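Long-range contact in CDC48 domain-containing protein (Pyrococcus horikoshii, PDB 4UZR), which is of unknown function but forms a dodecamer with a 12-bladed beta-propeller and may bind ATP: residues S2-L6 with Y54-V60. Numbering follows the deposited sequence.
Sequences SELKL and YPSPLRV
Residues 3-6 are extended and belong to strand 3-8. Y54 ends strand 44-54, which runs antiparallel to it. E3 and Y54 form a hydrogen-bonded antiparallel pair, with CA atoms 5.0 Å apart. E3 N donates to Y54 O at 2.9 Å, and Y54 N donates to E3 O at 2.9 Å. S2 CA adds a CA-H...O contact to Y54 O at 3.5 Å. The chain then leaves the sheet through cis peptide bonds before P55 and P57, swings round, and returns extended at L58-R59. Strand 58-59 pairs with strand 30-31 in a separate two-stranded sheet. The segments thus join two sheets of the N-terminal domain, whose family match is CDC48 domain 2, the beta-clam module. Strand 3-8 is an inner strand here, with strand 65-69 parallel on its other edge. E3 and Y54 place their side chains on the same face, CB to CB 4.3 Å; E3 is m and Y54 t at chi1. L4 lies on the opposite face of the strand and is buried; its CA-to-CB bond runs sideways to segment 54-60. Its CD2 meets L58 CD2 at 3.8 Å and its CD1 meets V60 CG2 at 4.2 Å. All three residues are buried and also touch V31. The CA-to-CB bond of L58 points toward segment 2-6, with chi1 between wells at 127°. Its CD1 lies 3.2 Å from S2 OG, which hydrogen-bonds to T64 OG1.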
loop_
_atom_site.group_PDB
_atom_site.type_symbol
_atom_site.label_atom_id
_atom_site.label_comp_id
_atom_site.label_asym_id
_atom_site.label_seq_id
_atom_site.Cartn_x
_atom_site.Cartn_y
_atom_site.Cartn_z
ATOM N N SER A 2 44.426 -9.002 -10.818
ATOM C CA SER A 2 44.243 -9.906 -9.690
ATOM C C SER A 2 43.774 -9.130 -8.462
ATOM O O SER A 2 44.528 -8.342 -7.891
ATOM C CB SER A 2 45.547 -10.654 -9.394
ATOM O OG SER A 2 45.347 -11.688 -8.448
ATOM N N GLU A 3 42.530 -9.365 -8.057
ATOM C CA GLU A 3 41.915 -8.598 -6.977
ATOM C C GLU A 3 41.025 -9.446 -6.071
ATOM O O GLU A 3 40.218 -10.251 -6.545
ATOM C CB GLU A 3 41.095 -7.438 -7.547
ATOM C CG GLU A 3 41.904 -6.184 -7.845
ATOM C CD GLU A 3 41.069 -5.090 -8.484
ATOM O OE1 GLU A 3 39.887 -5.348 -8.793
ATOM O OE2 GLU A 3 41.599 -3.977 -8.689
ATOM N N LEU A 4 41.180 -9.253 -4.764
ATOM C CA LEU A 4 40.344 -9.927 -3.776
ATOM C C LEU A 4 39.593 -8.926 -2.903
ATOM O O LEU A 4 40.192 -8.042 -2.292
ATOM C CB LEU A 4 41.184 -10.852 -2.894
ATOM C CG LEU A 4 41.609 -12.195 -3.490
ATOM C CD1 LEU A 4 42.366 -13.020 -2.459
ATOM C CD2 LEU A 4 40.403 -12.960 -4.012
ATOM N N LYS A 5 38.274 -9.077 -2.846
ATOM C CA LYS A 5 37.437 -8.278 -1.964
ATOM C C LYS A 5 36.838 -9.195 -0.909
ATOM O O LYS A 5 36.026 -10.076 -1.226
ATOM C CB LYS A 5 36.338 -7.566 -2.754
ATOM C CG LYS A 5 36.860 -6.478 -3.682
ATOM C CD LYS A 5 35.737 -5.792 -4.440
ATOM C CE LYS A 5 36.276 -4.664 -5.309
ATOM N NZ LYS A 5 35.447 -4.440 -6.527
ATOM N N LEU A 6 37.248 -8.970 0.340
ATOM C CA LEU A 6 36.934 -9.856 1.455
ATOM C C LEU A 6 36.228 -9.135 2.597
ATOM O O LEU A 6 36.282 -7.909 2.700
ATOM C CB LEU A 6 38.226 -10.450 2.015
ATOM C CG LEU A 6 39.211 -11.116 1.058
ATOM C CD1 LEU A 6 40.519 -11.386 1.783
ATOM C CD2 LEU A 6 38.625 -12.399 0.499
ATOM N N TYR A 54 38.320 -11.151 -8.572
ATOM C CA TYR A 54 38.455 -10.716 -9.957
ATOM C C TYR A 54 39.840 -11.018 -10.517
ATOM O O TYR A 54 40.819 -10.361 -10.163
ATOM C CB TYR A 54 38.139 -9.226 -10.103
ATOM C CG TYR A 54 38.037 -8.765 -11.544
ATOM C CD1 TYR A 54 36.870 -8.954 -12.274
ATOM C CD2 TYR A 54 39.108 -8.142 -12.173
ATOM C CE1 TYR A 54 36.773 -8.536 -13.590
ATOM C CE2 TYR A 54 39.020 -7.719 -13.488
ATOM C CZ TYR A 54 37.849 -7.919 -14.192
ATOM O OH TYR A 54 37.756 -7.501 -15.501
ATOM N N PRO A 55 39.921 -12.018 -11.404
ATOM C CA PRO A 55 38.769 -12.808 -11.848
ATOM C C PRO A 55 38.499 -13.994 -10.922
ATOM O O PRO A 55 39.197 -14.167 -9.924
ATOM C CB PRO A 55 39.193 -13.291 -13.240
ATOM C CG PRO A 55 40.692 -13.058 -13.322
ATOM C CD PRO A 55 41.167 -12.478 -12.030
ATOM N N SER A 56 37.482 -14.788 -11.239
ATOM C CA SER A 56 37.167 -15.973 -10.447
ATOM C C SER A 56 36.932 -17.170 -11.366
ATOM O O SER A 56 36.089 -17.108 -12.259
ATOM C CB SER A 56 35.943 -15.716 -9.563
ATOM O OG SER A 56 35.439 -16.916 -9.005
ATOM N N PRO A 57 37.684 -18.267 -11.158
ATOM C CA PRO A 57 38.657 -18.483 -10.078
ATOM C C PRO A 57 39.990 -17.767 -10.295
ATOM O O PRO A 57 40.290 -17.333 -11.407
ATOM C CB PRO A 57 38.874 -19.998 -10.102
ATOM C CG PRO A 57 38.578 -20.409 -11.499
ATOM C CD PRO A 57 37.647 -19.395 -12.106
ATOM N N LEU A 58 40.777 -17.658 -9.229
ATOM C CA LEU A 58 42.070 -16.982 -9.282
ATOM C C LEU A 58 43.108 -17.672 -8.396
ATOM O O LEU A 58 42.770 -18.237 -7.356
ATOM C CB LEU A 58 41.911 -15.500 -8.906
ATOM C CG LEU A 58 42.744 -14.828 -7.809
ATOM C CD1 LEU A 58 42.676 -13.328 -7.988
ATOM C CD2 LEU A 58 42.239 -15.192 -6.418
ATOM N N ARG A 59 44.369 -17.627 -8.815
ATOM C CA ARG A 59 45.456 -18.168 -8.007
ATOM C C ARG A 59 46.208 -17.030 -7.327
ATOM O O ARG A 59 46.737 -16.139 -7.991
ATOM C CB ARG A 59 46.406 -19.002 -8.869
ATOM N N VAL A 60 46.241 -17.063 -5.999
ATOM C CA VAL A 60 46.837 -15.986 -5.214
ATOM C C VAL A 60 48.351 -15.858 -5.383
ATOM O O VAL A 60 49.102 -16.801 -5.127
ATOM C CB VAL A 60 46.519 -16.146 -3.716
ATOM C CG1 VAL A 60 47.216 -15.063 -2.906
ATOM C CG2 VAL A 60 45.015 -16.112 -3.486
#